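Local coordinates for protein fusolin (Anomala cuprea entomopoxvirus, PDB 4YN1) that forms viral spindles, protein micro-crystals grown inside cells that enhance virulence, and probably attacks chitin as a lytic polysaccharide monooxygenase, at residues E150-T155 against V210-W215; G2-P7 against F225-D230; I134-C139 against Y196-P201; N76-C81 against Q216-V221. All coordinates share one frame; numbering follows the deposited sequence.

Contacts 1 to 3 are buried and belong to the two packed sheets of the domain, whereas contact 4 lies nearer the surface, about 16 Å from contact 1 centre to centre. Contacts 1 and 3 are strand pairs inside separate sheets, tied by backbone ladders; contact 2 joins those sheets face to face, with a lone direct hydrogen bond and packed aliphatic groups. Contact 4 has no hydrogen bond across it and relies on an aromatic ring laid on a loop. Strand 209-217 serves contacts 1 and 4, which both touch the glycan, and its neighbour 223-234 serves contact 2. A carboxylate binds the sugar in contact 1; charged groups line contact 3's partly exposed side.

Contact 1: E150-T155 against V210-W215; sequences EVYVTT and VIYVRW. With NAG (2-acetamido-2-deoxy-beta-D-glucopyranose), chain B.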
# COMPACT_ATOMS: atom_id res chain seq x y z
N GLU A 150 2.35 -1.57 -13.63
CA GLU A 150 2.49 -0.14 -13.57
C GLU A 150 2.74 0.24 -12.11
O GLU A 150 2.12 -0.35 -11.21
CB GLU A 150 1.21 0.56 -14.03
CG GLU A 150 1.02 0.44 -15.54
CD GLU A 150 -0.25 1.06 -16.08
OE1 GLU A 150 -1.12 1.46 -15.27
OE2 GLU A 150 -0.42 1.08 -17.32
N VAL A 151 3.67 1.16 -11.87
CA VAL A 151 3.94 1.65 -10.53
C VAL A 151 3.83 3.14 -10.51
O VAL A 151 4.35 3.83 -11.38
CB VAL A 151 5.29 1.19 -9.98
CG1 VAL A 151 5.41 1.58 -8.51
CG2 VAL A 151 5.49 -0.32 -10.15
N TYR A 152 3.10 3.65 -9.52
CA TYR A 152 2.90 5.08 -9.34
C TYR A 152 3.43 5.48 -8.00
O TYR A 152 3.47 4.66 -7.10
CB TYR A 152 1.42 5.43 -9.39
CG TYR A 152 0.73 5.04 -10.67
CD1 TYR A 152 0.29 3.73 -10.88
CD2 TYR A 152 0.47 5.99 -11.66
CE1 TYR A 152 -0.28 3.35 -12.10
CE2 TYR A 152 -0.13 5.62 -12.86
CZ TYR A 152 -0.48 4.30 -13.09
OH TYR A 152 -1.04 3.95 -14.30
N VAL A 153 3.78 6.75 -7.85
CA VAL A 153 4.19 7.30 -6.55
C VAL A 153 3.35 8.57 -6.30
O VAL A 153 3.01 9.32 -7.24
CB VAL A 153 5.71 7.58 -6.50
CG1 VAL A 153 6.13 8.23 -5.19
CG2 VAL A 153 6.50 6.28 -6.70
N THR A 154 3.03 8.83 -5.05
CA THR A 154 2.29 10.02 -4.73
C THR A 154 3.11 11.28 -5.10
O THR A 154 4.34 11.29 -5.01
CB THR A 154 1.84 10.05 -3.28
OG1 THR A 154 2.93 9.69 -2.42
CG2 THR A 154 0.62 9.14 -3.02
N THR A 155 2.40 12.30 -5.50
CA THR A 155 2.94 13.63 -5.84
C THR A 155 3.55 14.26 -4.58
O THR A 155 3.17 13.88 -3.46
CB THR A 155 1.81 14.48 -6.46
OG1 THR A 155 2.33 15.68 -7.00
CG2 THR A 155 0.73 14.78 -5.48
N VAL A 210 3.32 7.24 -0.76
CA VAL A 210 2.72 5.97 -1.11
C VAL A 210 3.21 5.60 -2.51
O VAL A 210 3.32 6.46 -3.42
CB VAL A 210 1.17 5.94 -1.05
CG1 VAL A 210 0.62 4.63 -1.63
CG2 VAL A 210 0.66 6.15 0.36
N ILE A 211 3.56 4.31 -2.65
CA ILE A 211 3.89 3.65 -3.91
C ILE A 211 2.63 2.81 -4.22
O ILE A 211 2.15 2.07 -3.35
CB ILE A 211 5.15 2.79 -3.88
CG1 ILE A 211 6.40 3.61 -3.47
CG2 ILE A 211 5.33 2.04 -5.21
CD1 ILE A 211 7.65 2.76 -3.11
N TYR A 212 2.06 2.99 -5.39
CA TYR A 212 0.82 2.30 -5.75
C TYR A 212 1.15 1.39 -6.91
O TYR A 212 1.62 1.87 -7.95
CB TYR A 212 -0.25 3.29 -6.15
CG TYR A 212 -1.63 2.70 -6.28
CD1 TYR A 212 -2.25 2.10 -5.18
CD2 TYR A 212 -2.39 2.91 -7.41
CE1 TYR A 212 -3.56 1.65 -5.25
CE2 TYR A 212 -3.71 2.48 -7.49
CZ TYR A 212 -4.28 1.80 -6.43
OH TYR A 212 -5.59 1.41 -6.50
N VAL A 213 1.03 0.08 -6.68
CA VAL A 213 1.40 -0.96 -7.62
C VAL A 213 0.17 -1.56 -8.26
O VAL A 213 -0.73 -2.04 -7.56
CB VAL A 213 2.25 -2.03 -6.94
CG1 VAL A 213 2.61 -3.14 -7.93
CG2 VAL A 213 3.52 -1.42 -6.32
N ARG A 214 0.19 -1.64 -9.59
CA ARG A 214 -0.88 -2.21 -10.36
C ARG A 214 -0.31 -3.38 -11.18
O ARG A 214 0.63 -3.18 -11.94
CB ARG A 214 -1.47 -1.15 -11.30
CG ARG A 214 -2.54 -1.69 -12.25
CD ARG A 214 -3.00 -0.60 -13.20
NE ARG A 214 -4.08 -1.10 -14.05
CZ ARG A 214 -4.27 -0.83 -15.34
NH1 ARG A 214 -3.50 0.04 -15.96
NH2 ARG A 214 -5.27 -1.39 -15.99
N TRP A 215 -0.88 -4.58 -11.00
CA TRP A 215 -0.50 -5.76 -11.79
C TRP A 215 -1.73 -6.05 -12.63
O TRP A 215 -2.73 -6.49 -12.09
CB TRP A 215 -0.21 -6.97 -10.88
CG TRP A 215 0.24 -8.18 -11.63
CD1 TRP A 215 0.96 -8.20 -12.80
CD2 TRP A 215 0.21 -9.53 -11.16
NE1 TRP A 215 1.31 -9.49 -13.11
CE2 TRP A 215 0.85 -10.33 -12.13
CE3 TRP A 215 -0.40 -10.16 -10.07
CZ2 TRP A 215 1.02 -11.72 -11.97
CZ3 TRP A 215 -0.18 -11.53 -9.89
CH2 TRP A 215 0.46 -12.29 -10.87
C1 NAG B . 1.75 1.47 -20.26
C2 NAG B . 0.72 2.56 -20.55
C3 NAG B . -0.31 1.99 -21.52
C4 NAG B . 0.37 1.46 -22.77
C5 NAG B . 1.45 0.46 -22.38
C6 NAG B . 2.27 -0.06 -23.55
C7 NAG B . -0.03 4.24 -18.94
C8 NAG B . -0.67 4.47 -17.60
N2 NAG B . 0.08 2.97 -19.31
O3 NAG B . -1.28 3.00 -21.85
O4 NAG B . -0.58 0.79 -23.60
O5 NAG B . 2.38 1.11 -21.49
O6 NAG B . 2.87 1.01 -24.27
O7 NAG B . 0.35 5.16 -19.65
O HOH W 1 -2.54 0.60 -18.73
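At the edge of the Arg214 guanidinium, only 4° out of its plane, sits Glu150 OE1, joined to Arg214 NH1 by a 2.9 Å salt bridge. Both faces of the carboxylate are used at this oxygen: Arg214 NH1 arrives from one, and Tyr152 OH, 2.7 Å from Glu150 OE1, from the other. The Tyr152 ring has the backbone O of Tyr212 at its edge. Arg214 spans the distance because CG stands anti to the backbone N (chi1 175°) and the chain stays extended to NE, which bonds Tyr226 OH, while NH2 donates to Phe77 O and Gln216 OE1.

On the opposite face of the sheet, Val151 CG1 presses on Ile211 CG2 at 3.3 Å, closer than ordinary carbon contact. At the Thr154 end the antiparallel ladder adds a side-chain bond: Val210 N donates to Thr154 OG1 at 3.0 Å.

At the glycan pocket, which this strand pair helps form, Glu150 OE2 accepts from N2 of the chain B NAG at 2.8 Å and from a water that also bonds Arg214 NH1. With two donors on each oxygen, the carboxylate is fixed in rotation and holds the sugar's N-acetyl group against the strand pair.

Contact 2: G2-P7 against F225-D230; sequences GYVTFP and FYNCVD
Asn227 and Val4 supply the direct hydrogen bond between these two strands, which run roughly parallel, 7.4 Å apart at their axes and 26° from alignment. Val4 N donates to Asn227 OD1 at 3.1 Å, the donor tilted 18° from the carbonyl plane of the amide. The same OD1 lies 3.2 Å from Tyr3 CA and also accepts from Gln11 NE2. At the other end of the amide, Asn227 ND2 bonds back to Tyr226 O at 2.9 Å, approaching from above that carbonyl's plane, and donates to a water that bonds Gly2 O. Amide oxygen and nitrogen are thus both occupied, which fixes the rotation of the group where the strands face each other.

The apolar contacts lie farther along. Val229 puts its two methyls to different uses: with CG1 anti to the backbone N (chi1 172°), that branch meets Pro7 CB at 3.5 Å, while CG2 meets Val4 CG2 at 3.9 Å. Both Val4 and Pro7 cross Val229 at about a right angle, and a cis peptide bond precedes Pro7.

Aromatic contact is slight across the pair itself. Phe225 comes obliquely to Gly2 N, and its ring also meets that of His1, the family's characteristic N-terminal histidine.

Strand 2-6 bonds to 131-140, with Thr5 and Phe6 forming a classic beta bulge opposite Glu137, whereas 225-230 bonds to 209-217. Such face-to-face packing of two separately bonded sheets is the beta-sandwich arrangement on which lytic polysaccharide monooxygenases are built.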
# COMPACT_ATOMS: atom_id res chain seq x y z
N GLY A 2 -1.87 -11.87 -5.80
CA GLY A 2 -0.60 -11.63 -5.12
C GLY A 2 -0.57 -10.30 -4.43
O GLY A 2 -1.59 -9.60 -4.34
N TYR A 3 0.62 -9.94 -3.96
CA TYR A 3 0.81 -8.70 -3.23
C TYR A 3 2.28 -8.26 -3.23
O TYR A 3 3.19 -9.06 -3.45
CB TYR A 3 0.28 -8.83 -1.78
CG TYR A 3 0.68 -10.15 -1.12
CD1 TYR A 3 1.99 -10.40 -0.75
CD2 TYR A 3 -0.26 -11.14 -0.89
CE1 TYR A 3 2.39 -11.65 -0.29
CE2 TYR A 3 0.10 -12.37 -0.34
CZ TYR A 3 1.44 -12.64 -0.10
OH TYR A 3 1.85 -13.84 0.44
N VAL A 4 2.50 -7.02 -2.88
CA VAL A 4 3.86 -6.50 -2.82
C VAL A 4 4.48 -6.97 -1.52
O VAL A 4 3.93 -6.71 -0.45
CB VAL A 4 3.96 -4.95 -2.94
CG1 VAL A 4 5.41 -4.53 -3.16
CG2 VAL A 4 3.10 -4.41 -4.08
N THR A 5 5.65 -7.61 -1.59
CA THR A 5 6.36 -8.02 -0.37
C THR A 5 7.46 -7.06 -0.01
O THR A 5 7.84 -6.98 1.15
CB THR A 5 6.85 -9.45 -0.50
OG1 THR A 5 7.43 -9.64 -1.78
CG2 THR A 5 5.76 -10.42 -0.25
N PHE A 6 8.02 -6.37 -1.00
CA PHE A 6 9.01 -5.35 -0.71
C PHE A 6 8.86 -4.16 -1.63
O PHE A 6 9.01 -4.30 -2.85
CB PHE A 6 10.47 -5.83 -0.80
CG PHE A 6 11.40 -4.70 -0.41
CD1 PHE A 6 11.52 -4.30 0.91
CD2 PHE A 6 12.14 -4.03 -1.37
CE1 PHE A 6 12.29 -3.18 1.25
CE2 PHE A 6 12.91 -2.92 -1.04
CZ PHE A 6 12.97 -2.49 0.27
N PRO A 7 8.78 -2.95 -1.07
CA PRO A 7 8.42 -2.60 0.32
C PRO A 7 7.04 -3.20 0.57
O PRO A 7 6.18 -3.24 -0.32
CB PRO A 7 8.47 -1.06 0.32
CG PRO A 7 9.16 -0.66 -0.97
CD PRO A 7 8.77 -1.75 -1.93
N PHE A 225 -4.74 -6.11 -10.14
CA PHE A 225 -4.45 -6.09 -8.70
C PHE A 225 -3.77 -4.80 -8.36
O PHE A 225 -2.93 -4.34 -9.12
CB PHE A 225 -3.57 -7.25 -8.30
CG PHE A 225 -4.21 -8.56 -8.65
CD1 PHE A 225 -4.10 -9.09 -9.93
CD2 PHE A 225 -4.97 -9.24 -7.71
CE1 PHE A 225 -4.81 -10.23 -10.29
CE2 PHE A 225 -5.69 -10.39 -8.07
CZ PHE A 225 -5.62 -10.87 -9.35
N TYR A 226 -4.22 -4.17 -7.28
CA TYR A 226 -3.80 -2.84 -6.87
C TYR A 226 -3.42 -2.86 -5.41
O TYR A 226 -4.22 -3.28 -4.59
CB TYR A 226 -4.94 -1.84 -7.08
CG TYR A 226 -5.44 -1.77 -8.52
CD1 TYR A 226 -6.28 -2.75 -9.04
CD2 TYR A 226 -5.11 -0.69 -9.33
CE1 TYR A 226 -6.71 -2.70 -10.37
CE2 TYR A 226 -5.49 -0.66 -10.67
CZ TYR A 226 -6.29 -1.67 -11.19
OH TYR A 226 -6.64 -1.60 -12.52
N ASN A 227 -2.22 -2.37 -5.07
CA ASN A 227 -1.76 -2.31 -3.68
C ASN A 227 -1.11 -1.01 -3.35
O ASN A 227 -0.25 -0.53 -4.10
CB ASN A 227 -0.71 -3.37 -3.42
CG ASN A 227 -1.13 -4.83 -3.33
OD1 ASN A 227 -0.29 -5.68 -2.94
ND2 ASN A 227 -2.39 -5.17 -3.47
N CYS A 228 -1.46 -0.48 -2.18
CA CYS A 228 -0.79 0.68 -1.58
C CYS A 228 0.38 0.19 -0.78
O CYS A 228 0.24 -0.78 -0.05
CB CYS A 228 -1.74 1.47 -0.70
SG CYS A 228 -2.94 2.37 -1.66
N VAL A 229 1.52 0.87 -0.90
CA VAL A 229 2.76 0.57 -0.20
C VAL A 229 3.22 1.85 0.49
O VAL A 229 3.51 2.83 -0.19
CB VAL A 229 3.82 0.06 -1.18
CG1 VAL A 229 5.17 -0.08 -0.50
CG2 VAL A 229 3.42 -1.25 -1.86
N ASP A 230 3.25 1.85 1.84
CA ASP A 230 3.69 3.00 2.62
C ASP A 230 5.21 3.01 2.72
O ASP A 230 5.83 2.02 3.13
CB ASP A 230 3.03 2.99 4.01
CG ASP A 230 1.50 3.05 3.90
OD1 ASP A 230 0.98 4.05 3.35
OD2 ASP A 230 0.81 2.08 4.31
O HOH W 2 -3.63 -7.94 -3.60

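Contact 3: I134-C139 against Y196-P201; sequences IELEFC and YRMIVP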
# COMPACT_ATOMS: atom_id res chain seq x y z
N ILE A 134 14.64 1.34 -6.35
CA ILE A 134 14.21 0.34 -5.36
C ILE A 134 13.98 -0.97 -6.13
O ILE A 134 13.25 -0.93 -7.12
CB ILE A 134 12.89 0.84 -4.71
CG1 ILE A 134 13.08 2.23 -4.01
CG2 ILE A 134 12.24 -0.19 -3.78
CD1 ILE A 134 13.94 2.29 -2.94
N GLU A 135 14.47 -2.12 -5.65
CA GLU A 135 14.12 -3.36 -6.34
C GLU A 135 12.84 -3.83 -5.70
O GLU A 135 12.86 -4.44 -4.63
CB GLU A 135 15.19 -4.42 -6.24
CG GLU A 135 14.84 -5.65 -7.03
CD GLU A 135 15.82 -6.76 -6.76
OE1 GLU A 135 16.05 -7.08 -5.57
OE2 GLU A 135 16.26 -7.40 -7.74
N LEU A 136 11.73 -3.55 -6.32
CA LEU A 136 10.44 -3.94 -5.76
C LEU A 136 10.25 -5.44 -5.94
O LEU A 136 10.55 -5.96 -7.02
CB LEU A 136 9.33 -3.16 -6.46
CG LEU A 136 7.91 -3.32 -5.95
CD1 LEU A 136 7.21 -1.99 -5.79
CD2 LEU A 136 7.10 -4.21 -6.81
N GLU A 137 9.75 -6.13 -4.93
CA GLU A 137 9.43 -7.55 -5.11
C GLU A 137 7.93 -7.71 -5.00
O GLU A 137 7.34 -7.34 -3.98
CB GLU A 137 10.14 -8.41 -4.06
CG GLU A 137 9.97 -9.92 -4.26
CD GLU A 137 10.44 -10.76 -3.09
OE1 GLU A 137 9.88 -10.57 -1.99
OE2 GLU A 137 11.31 -11.65 -3.26
N PHE A 138 7.32 -8.33 -5.99
CA PHE A 138 5.90 -8.64 -5.99
C PHE A 138 5.79 -10.15 -5.88
O PHE A 138 6.46 -10.89 -6.62
CB PHE A 138 5.21 -8.10 -7.25
CG PHE A 138 3.73 -8.27 -7.20
CD1 PHE A 138 3.13 -9.44 -7.64
CD2 PHE A 138 2.90 -7.25 -6.74
CE1 PHE A 138 1.76 -9.61 -7.58
CE2 PHE A 138 1.54 -7.45 -6.61
CZ PHE A 138 0.96 -8.60 -7.09
N CYS A 139 4.97 -10.60 -4.93
CA CYS A 139 4.80 -12.00 -4.55
C CYS A 139 3.50 -12.56 -5.17
O CYS A 139 2.41 -12.27 -4.70
CB CYS A 139 4.81 -12.06 -3.03
SG CYS A 139 4.70 -13.72 -2.33
N TYR A 196 8.14 -11.60 -9.03
CA TYR A 196 8.40 -10.58 -10.04
C TYR A 196 9.18 -9.48 -9.35
O TYR A 196 8.67 -8.88 -8.39
CB TYR A 196 7.11 -9.98 -10.61
CG TYR A 196 6.26 -10.95 -11.38
CD1 TYR A 196 6.56 -11.29 -12.70
CD2 TYR A 196 5.16 -11.57 -10.79
CE1 TYR A 196 5.78 -12.19 -13.41
CE2 TYR A 196 4.38 -12.47 -11.49
CZ TYR A 196 4.67 -12.75 -12.82
OH TYR A 196 3.87 -13.62 -13.51
N ARG A 197 10.43 -9.26 -9.77
CA ARG A 197 11.25 -8.20 -9.24
C ARG A 197 11.43 -7.15 -10.31
O ARG A 197 11.62 -7.49 -11.48
CB ARG A 197 12.62 -8.68 -8.73
CG ARG A 197 12.54 -9.59 -7.51
CD ARG A 197 13.91 -9.83 -6.84
NE ARG A 197 14.83 -10.45 -7.79
CZ ARG A 197 15.05 -11.75 -7.93
NH1 ARG A 197 14.49 -12.63 -7.11
NH2 ARG A 197 15.86 -12.18 -8.88
N MET A 198 11.32 -5.89 -9.95
CA MET A 198 11.46 -4.81 -10.94
C MET A 198 12.14 -3.62 -10.27
O MET A 198 11.91 -3.35 -9.10
CB MET A 198 10.08 -4.43 -11.56
CG MET A 198 9.09 -3.88 -10.57
SD MET A 198 7.37 -4.26 -10.84
CE MET A 198 7.30 -5.99 -10.15
N ILE A 199 13.02 -2.95 -11.00
CA ILE A 199 13.71 -1.78 -10.47
C ILE A 199 12.83 -0.59 -10.73
O ILE A 199 12.62 -0.21 -11.88
CB ILE A 199 15.13 -1.55 -11.08
CG1 ILE A 199 16.03 -2.82 -10.94
CG2 ILE A 199 15.80 -0.33 -10.43
CD1 ILE A 199 16.19 -3.30 -9.59
N VAL A 200 12.33 0.02 -9.65
CA VAL A 200 11.44 1.15 -9.72
C VAL A 200 12.23 2.43 -9.38
O VAL A 200 12.74 2.53 -8.27
CB VAL A 200 10.23 0.98 -8.78
CG1 VAL A 200 9.30 2.20 -8.83
CG2 VAL A 200 9.44 -0.27 -9.15
N PRO A 201 12.28 3.42 -10.29
CA PRO A 201 12.97 4.70 -9.98
C PRO A 201 12.05 5.57 -9.14
O PRO A 201 11.14 6.22 -9.66
CB PRO A 201 13.25 5.31 -11.36
CG PRO A 201 12.22 4.73 -12.25
CD PRO A 201 11.72 3.43 -11.65
O HOH W 3 13.75 -12.31 -4.33
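Arg197 crosses Glu135 obliquely and runs alongside Glu137, and its side chain can be traced atom by atom. CB lies 3.8 Å from Leu136 O, on the neighbouring strand, and CG rests 4.2 Å from Glu137 CG. A bend at chi3 (-59°) turns the chain so that CD packs on Glu135 OE2 at 3.5 Å. NE then forms a long, weak salt bridge with that same oxygen, 3.4 Å from Arg197 NE to Glu135 OE2. At the tip, NH1 donates to Asn182 O and to a water that in turn donates to Glu137 OE2. The acids have stronger partners elsewhere: Glu135 OE1 pairs with Arg184, and Glu137 with Thr5 and Ser187.

The other face of this strand pair is apolar. Leu136 and Met198 lie side by side, and the methyl CE of Met198 reaches Leu136 CD2 at 3.8 Å before touching Phe138 CB. Leu136 CB also meets Val200 CG2 at 3.9 Å. Farther along, Phe138 and Tyr196 extend this layer to the rings of Phe149 and Trp215.

Paired backbone bonds link Ile134 with Val200, Leu136 with Met198 and Phe138 with Tyr196. A largely charged face, with Ile199 CD1 against Glu135, backed by an apolar one suits the inner strand pair of the four-stranded antiparallel sheet, one layer of the E-set beta-sandwich, with Cys139 linking it by disulfide to Cys189.

Contact 4: N76-C81 against Q216-V221; sequences NFRDIC and QRIDPV. With NAG (2-acetamido-2-deoxy-beta-D-glucopyranose), chain C; NAG (2-acetamido-2-deoxy-beta-D-glucopyranose), chain B.
Phe77 and Gln216 meet at the rim of the glycan pocket of the monooxygenase domain, where a type I turn faces the turns that follow strand 209-217: an inverse gamma turn centred on Ile218 and an Asx turn at Asp219. Ring and amide planes are 12° from parallel, but the amide sits beside the base of the Phe77 side chain, Gln216 NE2 standing 3.4 Å from Phe77 CB and oblique to the ring. With CG set between the backbone N and the carbonyl carbon (chi1 62°), the ring reaches into the loop, and one face takes Arg217 O over its centre, 3.9 Å above the plane. Gln216 NE2 donates to the same Arg217 O at 2.9 Å, tilted 21° from its carbonyl plane, and also serves Gly222 O. Asp219 O lies obliquely 3.3 Å from Phe77 CE2, and Ile218 CA near CZ.

Phe77 CZ sits over the centre of one face of the Arg78 guanidinium. Ile218 crosses Arg78 at about a right angle, its CG2 touching NH2. Asp79 caps helix 80-87, Ile80 packs on the acetyl methyl of the chain B NAG, and Arg78 CD lies 3.2 Å from O7 of the chain C NAG.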
# COMPACT_ATOMS: atom_id res chain seq x y z
N ASN A 76 -11.05 -2.77 -21.96
CA ASN A 76 -10.45 -1.43 -22.06
C ASN A 76 -9.32 -1.18 -21.01
O ASN A 76 -8.95 -0.03 -20.78
CB ASN A 76 -11.54 -0.38 -21.86
CG ASN A 76 -12.66 -0.47 -22.87
OD1 ASN A 76 -12.42 -0.74 -24.04
ND2 ASN A 76 -13.89 -0.20 -22.45
N PHE A 77 -8.82 -2.24 -20.34
CA PHE A 77 -7.80 -2.15 -19.29
C PHE A 77 -6.55 -1.30 -19.58
O PHE A 77 -5.94 -0.81 -18.64
CB PHE A 77 -7.35 -3.58 -18.84
CG PHE A 77 -6.69 -4.41 -19.91
CD1 PHE A 77 -5.34 -4.29 -20.17
CD2 PHE A 77 -7.42 -5.35 -20.62
CE1 PHE A 77 -4.75 -5.02 -21.21
CE2 PHE A 77 -6.83 -6.08 -21.64
CZ PHE A 77 -5.51 -5.89 -21.94
N ARG A 78 -6.10 -1.20 -20.86
CA ARG A 78 -4.90 -0.43 -21.18
C ARG A 78 -5.08 1.06 -21.00
O ARG A 78 -4.09 1.79 -20.90
CB ARG A 78 -4.45 -0.66 -22.63
CG ARG A 78 -4.00 -2.09 -22.87
CD ARG A 78 -3.69 -2.38 -24.32
NE ARG A 78 -3.53 -3.82 -24.60
CZ ARG A 78 -4.51 -4.67 -24.89
NH1 ARG A 78 -5.78 -4.26 -24.94
NH2 ARG A 78 -4.23 -5.95 -25.13
N ASP A 79 -6.32 1.52 -21.06
CA ASP A 79 -6.65 2.94 -20.98
C ASP A 79 -6.75 3.38 -19.54
O ASP A 79 -7.74 3.10 -18.90
CB ASP A 79 -7.97 3.19 -21.74
CG ASP A 79 -8.39 4.65 -21.80
OD1 ASP A 79 -7.60 5.52 -21.34
OD2 ASP A 79 -9.50 4.93 -22.28
N ILE A 80 -5.75 4.09 -19.04
CA ILE A 80 -5.77 4.55 -17.64
C ILE A 80 -6.96 5.47 -17.33
O ILE A 80 -7.50 5.40 -16.22
CB ILE A 80 -4.39 5.14 -17.21
CG1 ILE A 80 -4.18 5.07 -15.68
CG2 ILE A 80 -4.18 6.55 -17.77
CD1 ILE A 80 -4.00 3.68 -15.13
N CYS A 81 -7.49 6.22 -18.32
CA CYS A 81 -8.68 7.04 -18.09
C CYS A 81 -9.90 6.19 -17.75
O CYS A 81 -10.68 6.55 -16.88
CB CYS A 81 -8.96 7.94 -19.29
SG CYS A 81 -7.62 9.09 -19.62
N GLN A 216 -1.65 -5.80 -13.95
CA GLN A 216 -2.81 -5.94 -14.82
C GLN A 216 -2.69 -7.15 -15.75
O GLN A 216 -1.70 -7.25 -16.47
CB GLN A 216 -2.91 -4.65 -15.65
CG GLN A 216 -4.07 -4.58 -16.66
CD GLN A 216 -5.43 -4.79 -16.03
OE1 GLN A 216 -5.87 -4.04 -15.16
NE2 GLN A 216 -6.17 -5.77 -16.47
N ARG A 217 -3.69 -7.99 -15.78
CA ARG A 217 -3.72 -9.12 -16.71
C ARG A 217 -4.09 -8.61 -18.10
O ARG A 217 -5.03 -7.81 -18.23
CB ARG A 217 -4.74 -10.16 -16.26
CG ARG A 217 -4.23 -10.89 -15.03
CD ARG A 217 -5.33 -11.61 -14.29
NE ARG A 217 -5.92 -12.70 -15.06
CZ ARG A 217 -6.72 -13.64 -14.57
NH1 ARG A 217 -7.06 -13.63 -13.28
NH2 ARG A 217 -7.20 -14.60 -15.35
N ILE A 218 -3.38 -9.10 -19.12
CA ILE A 218 -3.62 -8.72 -20.52
C ILE A 218 -4.59 -9.75 -20.96
O ILE A 218 -4.20 -10.84 -21.37
CB ILE A 218 -2.34 -8.68 -21.36
CG1 ILE A 218 -1.42 -7.60 -20.86
CG2 ILE A 218 -2.65 -8.45 -22.89
CD1 ILE A 218 -0.06 -7.70 -21.30
N ASP A 219 -5.86 -9.45 -20.79
CA ASP A 219 -6.92 -10.41 -20.96
C ASP A 219 -8.28 -9.73 -21.17
O ASP A 219 -8.49 -8.68 -20.59
CB ASP A 219 -6.90 -11.15 -19.62
CG ASP A 219 -7.93 -12.18 -19.43
OD1 ASP A 219 -7.70 -13.32 -19.88
OD2 ASP A 219 -8.97 -11.86 -18.82
N PRO A 220 -9.29 -10.36 -21.83
CA PRO A 220 -10.59 -9.66 -21.99
C PRO A 220 -11.41 -9.31 -20.74
O PRO A 220 -12.16 -8.35 -20.78
CB PRO A 220 -11.38 -10.58 -22.94
CG PRO A 220 -10.70 -11.88 -22.90
CD PRO A 220 -9.25 -11.61 -22.62
N VAL A 221 -11.31 -10.09 -19.65
CA VAL A 221 -12.02 -9.79 -18.41
C VAL A 221 -11.27 -8.62 -17.66
O VAL A 221 -11.87 -7.88 -16.91
CB VAL A 221 -12.22 -11.07 -17.56
CG1 VAL A 221 -12.68 -10.75 -16.15
CG2 VAL A 221 -13.23 -11.99 -18.25
C1 NAG C . -1.18 1.53 -24.63
C2 NAG C . -1.52 0.57 -25.76
C3 NAG C . -2.24 1.35 -26.86
C4 NAG C . -3.48 2.03 -26.31
C5 NAG C . -3.15 2.85 -25.06
C6 NAG C . -4.39 3.31 -24.33
C7 NAG C . -0.09 -1.39 -26.25
C8 NAG C . 1.23 -1.85 -26.79
N2 NAG C . -0.32 -0.07 -26.28
O3 NAG C . -2.64 0.42 -27.87
O4 NAG C . -4.00 2.94 -27.28
O5 NAG C . -2.40 2.06 -24.13
O6 NAG C . -4.09 4.40 -23.47
O7 NAG C . -0.93 -2.19 -25.84
C1 NAG B . 1.75 1.47 -20.26
C2 NAG B . 0.72 2.56 -20.55
C3 NAG B . -0.31 1.99 -21.52
C4 NAG B . 0.37 1.46 -22.77
C5 NAG B . 1.45 0.46 -22.38
C6 NAG B . 2.27 -0.06 -23.55
C7 NAG B . -0.03 4.24 -18.94
C8 NAG B . -0.67 4.47 -17.60
N2 NAG B . 0.08 2.97 -19.31
O3 NAG B . -1.28 3.00 -21.85
O4 NAG B . -0.58 0.79 -23.60
O5 NAG B . 2.38 1.11 -21.49
O6 NAG B . 2.87 1.01 -24.27
O7 NAG B . 0.35 5.16 -19.65